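Local coordinates for protein adenylate kinase (PDB 3BE4) that probably transfers a phosphate group between ATP and AMP, and is held here with a two-adenosine inhibitor that spans both nucleotide sites, at residues C22-T36 against F77-F91. Sequence-based numbering, arbitrary orientation.
With AP5 (bis(adenosine)-5'-pentaphosphate), chain C.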
# COMPACT_ATOMS: atom_id res chain seq x y z
N CYS A 22 6.34 2.83 -3.58
CA CYS A 22 6.77 3.32 -2.25
C CYS A 22 8.29 3.16 -2.04
O CYS A 22 8.86 3.82 -1.22
CB CYS A 22 5.99 2.74 -1.10
SG CYS A 22 4.32 3.34 -1.10
N GLU A 23 8.89 2.23 -2.75
CA GLU A 23 10.34 2.11 -2.66
C GLU A 23 11.00 3.39 -3.10
O GLU A 23 11.96 3.84 -2.43
CB GLU A 23 10.86 0.91 -3.49
CG GLU A 23 12.42 0.92 -3.52
CD GLU A 23 12.92 -0.16 -2.54
OE1 GLU A 23 12.27 -0.35 -1.45
OE2 GLU A 23 13.91 -0.86 -2.92
N PHE A 24 10.62 3.97 -4.24
CA PHE A 24 11.33 5.24 -4.64
C PHE A 24 10.82 6.32 -3.74
O PHE A 24 11.56 7.22 -3.43
CB PHE A 24 11.28 5.70 -6.14
CG PHE A 24 10.23 6.74 -6.48
CD1 PHE A 24 8.93 6.29 -6.78
CD2 PHE A 24 10.49 8.07 -6.60
CE1 PHE A 24 7.85 7.16 -7.12
CE2 PHE A 24 9.47 8.98 -6.94
CZ PHE A 24 8.09 8.52 -7.20
N ILE A 25 9.52 6.35 -3.41
CA ILE A 25 9.03 7.49 -2.61
C ILE A 25 9.73 7.57 -1.25
O ILE A 25 10.10 8.66 -0.77
CB ILE A 25 7.49 7.34 -2.42
CG1 ILE A 25 6.74 7.54 -3.75
CG2 ILE A 25 6.98 8.34 -1.36
CD1 ILE A 25 5.20 7.18 -3.63
N LYS A 26 9.94 6.44 -0.54
CA LYS A 26 10.63 6.40 0.75
C LYS A 26 12.01 6.95 0.55
O LYS A 26 12.49 7.75 1.39
CB LYS A 26 10.91 4.91 1.12
CG LYS A 26 9.93 4.40 1.76
CD LYS A 26 10.08 2.82 1.79
CE LYS A 26 11.46 2.19 1.89
NZ LYS A 26 11.20 0.65 2.16
N LYS A 27 12.65 6.53 -0.49
CA LYS A 27 14.07 6.78 -0.60
C LYS A 27 14.23 8.22 -1.12
O LYS A 27 15.02 8.99 -0.53
CB LYS A 27 14.73 5.78 -1.52
N GLU A 28 13.45 8.66 -2.07
CA GLU A 28 13.72 9.97 -2.65
C GLU A 28 13.23 11.09 -1.77
O GLU A 28 13.74 12.23 -1.83
CB GLU A 28 12.91 10.08 -3.94
CG GLU A 28 13.51 11.02 -4.90
CD GLU A 28 14.03 10.18 -6.06
OE1 GLU A 28 13.82 10.61 -7.20
OE2 GLU A 28 14.55 9.07 -5.80
N TYR A 29 12.06 10.84 -1.15
CA TYR A 29 11.40 11.92 -0.36
C TYR A 29 11.58 11.75 1.16
O TYR A 29 11.10 12.62 1.89
CB TYR A 29 9.94 12.07 -0.72
CG TYR A 29 9.75 12.37 -2.11
CD1 TYR A 29 9.67 13.67 -2.55
CD2 TYR A 29 9.59 11.32 -3.02
CE1 TYR A 29 9.55 14.00 -3.92
CE2 TYR A 29 9.44 11.57 -4.41
CZ TYR A 29 9.40 12.91 -4.84
OH TYR A 29 9.19 13.13 -6.18
N GLY A 30 12.11 10.61 1.63
CA GLY A 30 12.41 10.40 3.11
C GLY A 30 11.13 10.29 3.93
O GLY A 30 11.07 10.73 5.10
N LEU A 31 10.14 9.65 3.30
CA LEU A 31 8.83 9.48 4.00
C LEU A 31 8.75 8.14 4.67
O LEU A 31 9.32 7.14 4.20
CB LEU A 31 7.72 9.60 2.98
CG LEU A 31 7.70 10.80 2.03
CD1 LEU A 31 6.37 10.90 1.17
CD2 LEU A 31 7.84 12.12 2.85
N ALA A 32 7.89 8.04 5.72
CA ALA A 32 7.70 6.72 6.37
C ALA A 32 6.69 5.95 5.48
O ALA A 32 5.73 6.60 5.09
CB ALA A 32 7.01 6.95 7.69
N HIS A 33 6.95 4.70 5.13
CA HIS A 33 6.00 4.00 4.31
C HIS A 33 5.14 3.16 5.29
O HIS A 33 5.68 2.25 5.98
CB HIS A 33 6.80 3.09 3.45
CG HIS A 33 5.95 2.16 2.66
ND1 HIS A 33 6.42 0.94 2.27
CD2 HIS A 33 4.68 2.29 2.18
CE1 HIS A 33 5.46 0.29 1.59
NE2 HIS A 33 4.42 1.12 1.48
N LEU A 34 3.82 3.38 5.30
CA LEU A 34 2.95 2.57 6.10
C LEU A 34 2.00 1.72 5.26
O LEU A 34 1.06 2.30 4.73
CB LEU A 34 2.11 3.47 7.01
CG LEU A 34 2.73 4.13 8.30
CD1 LEU A 34 3.60 5.19 7.99
CD2 LEU A 34 1.62 4.78 9.18
N SER A 35 2.37 0.46 5.01
CA SER A 35 1.53 -0.47 4.32
C SER A 35 0.85 -1.23 5.44
O SER A 35 1.57 -2.00 6.09
CB SER A 35 2.38 -1.37 3.44
OG SER A 35 1.71 -2.57 3.08
N THR A 36 -0.52 -1.11 5.62
CA THR A 36 -1.08 -1.85 6.64
C THR A 36 -1.09 -3.39 6.30
O THR A 36 -1.04 -4.20 7.27
CB THR A 36 -2.54 -1.42 6.82
OG1 THR A 36 -3.04 -1.08 5.56
CG2 THR A 36 -2.59 -0.14 7.69
N PHE A 77 1.70 7.03 14.29
CA PHE A 77 1.61 8.47 14.50
C PHE A 77 1.97 8.83 15.92
O PHE A 77 2.76 9.76 16.08
CB PHE A 77 0.20 8.95 14.19
CG PHE A 77 0.04 9.15 12.68
CD1 PHE A 77 0.35 10.36 12.06
CD2 PHE A 77 -0.48 8.11 11.86
CE1 PHE A 77 0.21 10.60 10.65
CE2 PHE A 77 -0.65 8.29 10.40
CZ PHE A 77 -0.38 9.52 9.81
N ASP A 78 1.46 8.06 16.88
CA ASP A 78 1.69 8.46 18.31
C ASP A 78 3.20 8.32 18.63
O ASP A 78 3.74 9.04 19.53
CB ASP A 78 0.90 7.53 19.21
CG ASP A 78 -0.67 7.92 19.22
OD1 ASP A 78 -1.03 8.99 18.73
OD2 ASP A 78 -1.41 7.09 19.77
N LEU A 79 3.89 7.37 18.02
CA LEU A 79 5.34 7.16 18.35
C LEU A 79 6.23 8.22 17.72
O LEU A 79 7.43 8.15 18.00
CB LEU A 79 5.76 5.77 17.88
CG LEU A 79 5.08 4.53 18.57
CD1 LEU A 79 5.45 3.33 17.77
CD2 LEU A 79 5.50 4.40 20.05
N GLY A 80 5.71 8.99 16.77
CA GLY A 80 6.51 10.06 16.00
C GLY A 80 7.03 9.60 14.68
O GLY A 80 7.85 10.31 14.05
N VAL A 81 6.66 8.40 14.23
CA VAL A 81 7.17 7.80 12.95
C VAL A 81 6.82 8.68 11.73
O VAL A 81 7.54 8.61 10.71
CB VAL A 81 6.61 6.34 12.82
CG1 VAL A 81 6.91 5.72 11.43
CG2 VAL A 81 7.18 5.46 13.92
N CYS A 82 5.81 9.54 11.87
CA CYS A 82 5.23 10.16 10.66
C CYS A 82 5.51 11.63 10.57
O CYS A 82 5.06 12.35 9.68
CB CYS A 82 3.71 10.05 10.64
SG CYS A 82 3.31 8.28 10.54
N VAL A 83 6.20 12.19 11.58
CA VAL A 83 6.45 13.65 11.63
C VAL A 83 7.22 14.21 10.45
O VAL A 83 7.01 15.38 10.03
CB VAL A 83 7.04 14.11 13.01
CG1 VAL A 83 6.29 13.43 14.21
CG2 VAL A 83 8.66 14.02 13.04
N ASN A 84 8.07 13.37 9.88
CA ASN A 84 8.82 13.74 8.69
C ASN A 84 8.11 13.41 7.34
O ASN A 84 8.68 13.48 6.30
CB ASN A 84 10.24 13.21 8.73
CG ASN A 84 11.17 14.06 9.62
OD1 ASN A 84 10.89 15.21 9.92
ND2 ASN A 84 12.27 13.47 10.00
N GLY A 85 6.82 13.08 7.41
CA GLY A 85 6.08 12.80 6.19
C GLY A 85 5.80 11.27 6.16
O GLY A 85 6.40 10.47 6.83
N PHE A 86 4.82 10.96 5.30
CA PHE A 86 4.49 9.52 5.25
C PHE A 86 3.78 9.29 3.92
O PHE A 86 3.28 10.18 3.26
CB PHE A 86 3.45 9.21 6.38
CG PHE A 86 2.18 10.04 6.39
CD1 PHE A 86 1.11 9.68 5.59
CD2 PHE A 86 2.01 11.10 7.35
CE1 PHE A 86 -0.09 10.42 5.60
CE2 PHE A 86 0.82 11.81 7.41
CZ PHE A 86 -0.26 11.48 6.52
N VAL A 87 3.88 7.99 3.54
CA VAL A 87 3.05 7.51 2.44
C VAL A 87 2.28 6.26 2.91
O VAL A 87 2.87 5.29 3.36
CB VAL A 87 3.88 7.22 1.14
CG1 VAL A 87 5.12 6.29 1.37
CG2 VAL A 87 2.94 6.68 0.07
N LEU A 88 0.97 6.43 2.92
CA LEU A 88 0.00 5.32 3.35
C LEU A 88 -0.39 4.54 2.12
O LEU A 88 -0.65 5.09 1.08
CB LEU A 88 -1.24 5.96 4.00
CG LEU A 88 -0.95 6.86 5.15
CD1 LEU A 88 -2.28 7.43 5.75
CD2 LEU A 88 -0.09 6.35 6.17
N ASP A 89 -0.33 3.17 2.26
CA ASP A 89 -0.39 2.32 1.08
C ASP A 89 -1.37 1.18 1.57
O ASP A 89 -1.10 0.33 2.42
CB ASP A 89 1.08 1.78 0.94
CG ASP A 89 1.19 0.51 0.11
OD1 ASP A 89 0.13 -0.03 -0.42
OD2 ASP A 89 2.38 0.04 0.01
N GLY A 90 -2.52 1.27 0.90
CA GLY A 90 -3.54 0.25 1.32
C GLY A 90 -4.33 0.70 2.52
O GLY A 90 -4.89 -0.14 3.21
N PHE A 91 -4.13 1.93 2.95
CA PHE A 91 -4.90 2.50 4.11
C PHE A 91 -4.98 3.95 3.77
O PHE A 91 -3.97 4.55 3.41
CB PHE A 91 -4.11 2.32 5.45
CG PHE A 91 -4.78 3.00 6.58
CD1 PHE A 91 -5.68 2.30 7.41
CD2 PHE A 91 -4.61 4.35 6.75
CE1 PHE A 91 -6.37 3.03 8.44
CE2 PHE A 91 -5.28 5.03 7.81
CZ PHE A 91 -6.18 4.39 8.60
PA AP5 C . -1.71 -5.67 1.10
O1A AP5 C . -0.36 -6.31 1.46
O2A AP5 C . -1.81 -4.22 0.99
O3A AP5 C . -2.27 -6.35 -0.24
PB AP5 C . -3.23 -5.79 -1.37
O1B AP5 C . -4.12 -4.77 -0.85
O2B AP5 C . -3.78 -7.02 -2.11
O3B AP5 C . -2.08 -5.04 -2.34
PG AP5 C . -0.69 -5.57 -2.83
O1G AP5 C . -0.89 -6.93 -3.40
O2G AP5 C . 0.26 -5.37 -1.71
O3G AP5 C . -0.51 -4.51 -3.99
PD AP5 C . 0.54 -3.29 -4.28
O1D AP5 C . 1.40 -3.15 -3.10
O2D AP5 C . -0.29 -2.19 -4.79
O3D AP5 C . 1.33 -3.85 -5.55
PE AP5 C . 2.85 -4.31 -5.63
O1E AP5 C . 3.07 -5.36 -4.68
O2E AP5 C . 3.80 -3.13 -5.61
O5F AP5 C . -2.86 -6.08 2.13
C5F AP5 C . -2.82 -7.47 2.49
C4F AP5 C . -4.26 -7.73 3.09
O4F AP5 C . -4.23 -7.27 4.42
C3F AP5 C . -5.43 -7.09 2.45
O3F AP5 C . -5.90 -7.81 1.34
C2F AP5 C . -6.39 -7.20 3.66
O2F AP5 C . -6.77 -8.60 3.91
C1F AP5 C . -5.52 -6.76 4.82
N9A AP5 C . -5.51 -5.33 4.94
C8A AP5 C . -4.37 -4.53 4.65
N7A AP5 C . -4.64 -3.25 4.86
C5A AP5 C . -5.96 -3.19 5.35
C6A AP5 C . -6.73 -2.13 5.79
N6A AP5 C . -6.47 -0.82 5.71
N1A AP5 C . -8.03 -2.50 6.22
C2A AP5 C . -8.35 -3.77 6.29
N3A AP5 C . -7.63 -4.84 5.88
C4A AP5 C . -6.32 -4.51 5.46
O5J AP5 C . 2.90 -4.81 -7.12
C5J AP5 C . 2.22 -6.11 -7.51
C4J AP5 C . 3.10 -6.70 -8.63
O4J AP5 C . 3.18 -5.89 -9.82
C3J AP5 C . 4.51 -7.05 -8.14
O3J AP5 C . 4.92 -8.26 -8.73
C2J AP5 C . 5.23 -5.91 -8.79
O2J AP5 C . 6.58 -6.26 -9.07
C1J AP5 C . 4.66 -5.65 -10.12
N9B AP5 C . 4.66 -4.32 -10.66
C8B AP5 C . 4.61 -3.13 -9.94
N7B AP5 C . 4.55 -2.12 -10.83
C5B AP5 C . 4.57 -2.65 -12.10
C6B AP5 C . 4.35 -2.10 -13.40
N6B AP5 C . 4.22 -0.78 -13.55
N1B AP5 C . 4.37 -2.94 -14.46
C2B AP5 C . 4.44 -4.33 -14.26
N3B AP5 C . 4.55 -4.92 -13.03
C4B AP5 C . 4.52 -4.09 -11.93
O HOH W 1 -1.69 -2.30 2.79
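A32 pairs in parallel with F86, and L34 with L88; their backbone bonds go to the residues on either side of those partners. A32 N donates to G85 O, and A32 O accepts from V87 N at 2.8 Å. L34 N then donates to V87 O, and L34 O accepts from D89 N.

One side-chain hydrogen bond joins the strands. H33 NE2 donates to D89 OD2 at 2.7 Å, in the plane of the imidazole and on the anti lone pair of the carboxylate. Ring and carboxylate are nearly coplanar, 16° apart. H33 CG lies anti to the backbone N (chi1 172°), which carries the ring along the strand to D89. C22 CB sits over one ring face. The bond probably restricts the rotation of the D89 carboxylate, which lies about 4 Å from a bound magnesium ion, too far for direct coordination.

Apolar side chains meet on both faces of the sheet. On the H33 face, V87 CG2 meets C22 SG at 3.8 Å, and V87 CG1 meets I25 CG2. On the other, L34 and L88 lie side by side, with L34 CD1 against C82 SG.

At the AMP-site end, T36 OG1 donates to AP5 N7A at 2.8 Å, and AP5 N6A to G90 O. A water bridges D89 O and AP5 O2A.

Strand 32-35 is an edge strand of the parallel P-loop NTPase sheet; 86-89 lies between it and 7-12. Helix 18-29 covers the V87 face; helices 66-78 and 95-108 pack on the other.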